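Local coordinates for possible thiamine biosynthesis enzyme (Candida albicans, PDB 2X7Q), which is of unknown function but has the periplasmic binding protein fold of the SsuA/TauA family and probably binds a small ligand, perhaps a thiamine-related one, at residues Asn65-Phe77 with Trp200-Leu212. The protein carries 1 engineered substitution. Residues are numbered along the deposited sequence; the frame is centred on the assembly and turned at random.
With CA (calcium ion), chain C.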
loop_
_atom_site.group_PDB
_atom_site.type_symbol
_atom_site.label_atom_id
_atom_site.label_comp_id
_atom_site.label_asym_id
_atom_site.label_seq_id
_atom_site.Cartn_x
_atom_site.Cartn_y
_atom_site.Cartn_z
ATOM N N ASN A 65 6.485 -17.539 -4.975
ATOM C CA ASN A 65 6.177 -17.591 -6.403
ATOM C C ASN A 65 4.721 -17.944 -6.696
ATOM O O ASN A 65 4.394 -18.391 -7.796
ATOM C CB ASN A 65 7.107 -18.564 -7.129
ATOM C CG ASN A 65 8.560 -18.155 -7.044
ATOM O OD1 ASN A 65 9.441 -18.998 -6.897
ATOM N ND2 ASN A 65 8.819 -16.856 -7.140
ATOM N N GLU A 66 3.848 -17.747 -5.713
ATOM C CA GLU A 66 2.424 -17.988 -5.912
ATOM C C GLU A 66 1.842 -16.949 -6.860
ATOM O O GLU A 66 0.861 -17.211 -7.556
ATOM C CB GLU A 66 1.679 -17.972 -4.579
ATOM C CG GLU A 66 2.086 -19.098 -3.636
ATOM C CD GLU A 66 1.282 -19.096 -2.348
ATOM O OE1 GLU A 66 0.039 -18.981 -2.420
ATOM O OE2 GLU A 66 1.893 -19.213 -1.264
ATOM N N VAL A 67 2.460 -15.771 -6.886
ATOM C CA VAL A 67 2.045 -14.705 -7.788
ATOM C C VAL A 67 3.259 -14.068 -8.454
ATOM O O VAL A 67 4.368 -14.121 -7.923
ATOM C CB VAL A 67 1.236 -13.620 -7.058
ATOM C CG1 VAL A 67 -0.009 -14.218 -6.426
ATOM C CG2 VAL A 67 2.099 -12.935 -6.008
ATOM N N ASP A 68 3.037 -13.463 -9.617
ATOM C CA ASP A 68 4.111 -12.846 -10.382
ATOM C C ASP A 68 4.256 -11.364 -10.053
ATOM O O ASP A 68 5.365 -10.830 -10.025
ATOM C CB ASP A 68 3.861 -13.024 -11.880
ATOM C CG ASP A 68 3.748 -14.481 -12.283
ATOM O OD1 ASP A 68 4.745 -15.216 -12.140
ATOM O OD2 ASP A 68 2.664 -14.891 -12.750
ATOM N N ILE A 69 3.129 -10.706 -9.799
ATOM C CA ILE A 69 3.122 -9.274 -9.520
ATOM C C ILE A 69 2.285 -8.950 -8.281
ATOM O O ILE A 69 1.285 -9.619 -8.005
ATOM C CB ILE A 69 2.583 -8.470 -10.727
ATOM C CG1 ILE A 69 3.432 -8.741 -11.970
ATOM C CG2 ILE A 69 2.551 -6.984 -10.416
ATOM C CD1 ILE A 69 3.016 -7.938 -13.184
ATOM N N ALA A 70 2.699 -7.925 -7.541
ATOM C CA ALA A 70 1.964 -7.480 -6.360
ATOM C C ALA A 70 1.820 -5.961 -6.342
ATOM O O ALA A 70 2.791 -5.241 -6.568
ATOM C CB ALA A 70 2.639 -7.969 -5.092
ATOM N N ILE A 71 0.605 -5.484 -6.086
ATOM C CA ILE A 71 0.346 -4.051 -5.970
ATOM C C ILE A 71 0.106 -3.697 -4.504
ATOM O O ILE A 71 -0.993 -3.903 -3.983
ATOM C CB ILE A 71 -0.895 -3.633 -6.783
ATOM C CG1 ILE A 71 -0.876 -4.271 -8.174
ATOM C CG2 ILE A 71 -0.989 -2.115 -6.881
ATOM C CD1 ILE A 71 -0.194 -3.426 -9.231
ATOM N N GLY A 72 1.126 -3.162 -3.837
ATOM C CA GLY A 72 1.026 -2.874 -2.416
ATOM C C GLY A 72 1.645 -1.556 -1.995
ATOM O O GLY A 72 2.080 -0.764 -2.833
ATOM N N LEU A 73 1.683 -1.318 -0.688
ATOM C CA LEU A 73 2.219 -0.071 -0.151
ATOM C C LEU A 73 3.722 0.050 -0.391
ATOM O O LEU A 73 4.454 -0.937 -0.326
ATOM C CB LEU A 73 1.901 0.058 1.342
ATOM C CG LEU A 73 0.415 0.056 1.711
ATOM C CD1 LEU A 73 0.228 0.111 3.220
ATOM C CD2 LEU A 73 -0.312 1.211 1.037
ATOM N N THR A 74 4.171 1.270 -0.667
ATOM C CA THR A 74 5.568 1.532 -0.987
ATOM C C THR A 74 6.525 1.117 0.128
ATOM O O THR A 74 7.466 0.366 -0.114
ATOM C CB THR A 74 5.795 3.021 -1.318
ATOM O OG1 THR A 74 4.977 3.396 -2.434
ATOM C CG2 THR A 74 7.254 3.279 -1.657
ATOM N N GLU A 75 6.285 1.602 1.342
ATOM C CA GLU A 75 7.199 1.348 2.454
ATOM C C GLU A 75 7.387 -0.144 2.717
ATOM O O GLU A 75 8.457 -0.573 3.139
ATOM C CB GLU A 75 6.736 2.063 3.730
ATOM C CG GLU A 75 5.482 1.487 4.373
ATOM C CD GLU A 75 4.208 2.051 3.785
ATOM O OE1 GLU A 75 4.296 2.860 2.839
ATOM O OE2 GLU A 75 3.117 1.690 4.271
ATOM N N ALA A 76 6.345 -0.928 2.461
ATOM C CA ALA A 76 6.392 -2.368 2.683
ATOM C C ALA A 76 7.484 -3.021 1.839
ATOM O O ALA A 76 8.249 -3.850 2.330
ATOM C CB ALA A 76 5.039 -2.994 2.378
ATOM N N PHE A 77 7.542 -2.650 0.565
ATOM C CA PHE A 77 8.513 -3.225 -0.358
ATOM C C PHE A 77 9.903 -2.624 -0.166
ATOM O O PHE A 77 10.903 -3.339 -0.195
ATOM C CB PHE A 77 8.052 -3.039 -1.806
ATOM C CG PHE A 77 6.768 -3.753 -2.131
ATOM C CD1 PHE A 77 6.756 -5.123 -2.344
ATOM C CD2 PHE A 77 5.573 -3.055 -2.227
ATOM C CE1 PHE A 77 5.578 -5.784 -2.643
ATOM C CE2 PHE A 77 4.391 -3.710 -2.529
ATOM C CZ PHE A 77 4.394 -5.076 -2.735
ATOM N N TRP A 200 5.901 9.831 1.223
ATOM C CA TRP A 200 6.209 9.235 -0.072
ATOM C C TRP A 200 4.948 8.848 -0.838
ATOM O O TRP A 200 3.853 8.818 -0.274
ATOM C CB TRP A 200 7.076 7.992 0.128
ATOM C CG TRP A 200 6.504 7.046 1.140
ATOM C CD1 TRP A 200 5.521 6.124 0.936
ATOM C CD2 TRP A 200 6.879 6.935 2.523
ATOM N NE1 TRP A 200 5.262 5.444 2.103
ATOM C CE2 TRP A 200 6.078 5.922 3.087
ATOM C CE3 TRP A 200 7.810 7.592 3.328
ATOM C CZ2 TRP A 200 6.188 5.553 4.429
ATOM C CZ3 TRP A 200 7.915 7.223 4.658
ATOM C CH2 TRP A 200 7.109 6.213 5.194
ATOM N N SER A 201 5.108 8.553 -2.126
ATOM C CA SER A 201 4.021 7.997 -2.925
ATOM C C SER A 201 3.590 6.678 -2.292
ATOM O O SER A 201 4.427 5.902 -1.841
ATOM C CB SER A 201 4.465 7.782 -4.372
ATOM O OG SER A 201 4.774 9.016 -4.997
ATOM N N SER A 202 2.285 6.426 -2.264
ATOM C CA SER A 202 1.735 5.349 -1.443
ATOM C C SER A 202 1.791 3.942 -2.044
ATOM O O SER A 202 1.956 2.965 -1.312
ATOM C CB SER A 202 0.304 5.684 -1.017
ATOM O OG SER A 202 -0.510 5.978 -2.134
ATOM N N TRP A 203 1.652 3.831 -3.361
ATOM C CA TRP A 203 1.555 2.517 -3.992
ATOM C C TRP A 203 2.565 2.298 -5.117
ATOM O O TRP A 203 2.875 3.215 -5.877
ATOM C CB TRP A 203 0.132 2.289 -4.506
ATOM C CG TRP A 203 -0.887 2.214 -3.409
ATOM C CD1 TRP A 203 -1.422 3.259 -2.715
ATOM C CD2 TRP A 203 -1.499 1.027 -2.879
ATOM N NE1 TRP A 203 -2.325 2.798 -1.787
ATOM C CE2 TRP A 203 -2.388 1.437 -1.867
ATOM C CE3 TRP A 203 -1.372 -0.334 -3.165
ATOM C CZ2 TRP A 203 -3.154 0.521 -1.138
ATOM C CZ3 TRP A 203 -2.133 -1.236 -2.439
ATOM C CH2 TRP A 203 -3.011 -0.805 -1.439
ATOM N N VAL A 204 3.067 1.070 -5.213
ATOM C CA VAL A 204 4.027 0.704 -6.248
ATOM C C VAL A 204 3.709 -0.675 -6.813
ATOM O O VAL A 204 2.973 -1.453 -6.203
ATOM C CB VAL A 204 5.469 0.689 -5.706
ATOM C CG1 VAL A 204 5.889 2.075 -5.252
ATOM C CG2 VAL A 204 5.597 -0.317 -4.571
ATOM N N VAL A 205 4.264 -0.970 -7.985
ATOM C CA VAL A 205 4.108 -2.284 -8.595
ATOM C C VAL A 205 5.389 -3.088 -8.398
ATOM O O VAL A 205 6.461 -2.673 -8.836
ATOM C CB VAL A 205 3.800 -2.176 -10.099
ATOM C CG1 VAL A 205 3.700 -3.560 -10.723
ATOM C CG2 VAL A 205 2.517 -1.390 -10.321
ATOM N N ALA A 206 5.280 -4.233 -7.730
ATOM C CA ALA A 206 6.456 -5.044 -7.434
ATOM C C ALA A 206 6.382 -6.433 -8.060
ATOM O O ALA A 206 5.299 -6.927 -8.383
ATOM C CB ALA A 206 6.669 -5.147 -5.930
ATOM N N THR A 207 7.547 -7.055 -8.220
ATOM C CA THR A 207 7.635 -8.399 -8.774
ATOM C C THR A 207 8.803 -9.146 -8.140
ATOM O O THR A 207 9.550 -8.579 -7.342
ATOM C CB THR A 207 7.823 -8.367 -10.302
ATOM O OG1 THR A 207 7.728 -9.697 -10.828
ATOM C CG2 THR A 207 9.177 -7.776 -10.662
ATOM N N SER A 208 8.955 -10.417 -8.493
ATOM C CA SER A 208 10.045 -11.230 -7.975
ATOM C C SER A 208 11.153 -11.360 -9.012
ATOM O O SER A 208 10.954 -11.043 -10.184
ATOM C CB SER A 208 9.534 -12.613 -7.583
ATOM O OG SER A 208 9.056 -13.318 -8.714
ATOM N N SER A 209 12.320 -11.819 -8.571
ATOM C CA SER A 209 13.449 -12.020 -9.471
ATOM C C SER A 209 13.121 -13.086 -10.509
ATOM O O SER A 209 13.561 -13.007 -11.657
ATOM C CB SER A 209 14.704 -12.410 -8.686
ATOM O OG SER A 209 15.135 -11.352 -7.849
ATOM N N ASP A 210 12.345 -14.084 -10.096
ATOM C CA ASP A 210 11.922 -15.149 -10.995
ATOM C C ASP A 210 11.092 -14.598 -12.151
ATOM O O ASP A 210 11.444 -14.763 -13.318
ATOM C CB ASP A 210 11.111 -16.201 -10.233
ATOM C CG ASP A 210 11.954 -16.992 -9.254
ATOM O OD1 ASP A 210 12.213 -18.183 -9.525
ATOM O OD2 ASP A 210 12.360 -16.423 -8.219
ATOM N N SER A 211 9.988 -13.939 -11.812
ATOM C CA SER A 211 9.057 -13.420 -12.806
ATOM C C SER A 211 9.682 -12.344 -13.692
ATOM O O SER A 211 9.339 -12.225 -14.867
ATOM C CB SER A 211 7.800 -12.873 -12.125
ATOM O OG SER A 211 7.137 -13.883 -11.387
ATOM N N LEU A 212 10.595 -11.562 -13.128
ATOM C CA LEU A 212 11.198 -10.456 -13.867
ATOM C C LEU A 212 12.065 -10.934 -15.030
ATOM O O LEU A 212 12.138 -10.277 -16.067
ATOM C CB LEU A 212 12.009 -9.552 -12.932
ATOM C CG LEU A 212 12.649 -8.318 -13.576
ATOM C CD1 LEU A 212 11.618 -7.519 -14.361
ATOM C CD2 LEU A 212 13.325 -7.445 -12.530
HETATM CA CA CA C . 12.318 -18.974 -6.554
HETATM O O HOH W 1 6.972 -14.899 -8.135
HETATM O O HOH W 2 2.391 3.879 1.236
#
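Trp200 lays its indole across Glu75 and gives NE1 to Glu75 OE1 (2.9 Å), a bent bond meeting the carboxylate 32° out of plane. A water ties the same oxygen to Ser202 O. Thr74 closes on the chain twice: OG1, set anti to the carbonyl carbon (chi1 -59°), faces Ser201 O and donates to it at 2.6 Å, while its N-H goes to Ser202 O. Leu73 CD2 lies over one face of the Trp203 six-membered ring (CH-pi, 3.9 Å from the centroid), whose edge meets Ile71 O. Antiparallel pairing follows: Val204 N bonds to Gly72 O, the return bond from Gly72 N to Val204 O is weak, and Ala70 N to Ala206 O and Ala206 N to Ala70 O are each 2.9 Å. On one face Val205 sits against Ile69 and Ile71; on the other, Val204 CG2 touches Phe77 and Ala206 CB lies over that ring's face. Thr207 OG1 donates to Asp68 O, Ser208 caps the following helix, and Ser211 OG reaches Asp68 OD1 (2.8 Å) on its anti lone pair. Asn65 OD1 binds a calcium ion (2.9 Å) near the Asp210 carboxylate, and a water joins Asn65 ND2, Val67 O and Ser208 OG. Asp68 OD2 has a salt bridge to Lys215 NZ and a hydrogen bond from Lys18 N. In the lobe's five-stranded mixed sheet, strand 69-73 lies between 17-21 and 203-208, strand 88-95 flanks 203-208, and helix 275-289 packs on Trp200 and Val204.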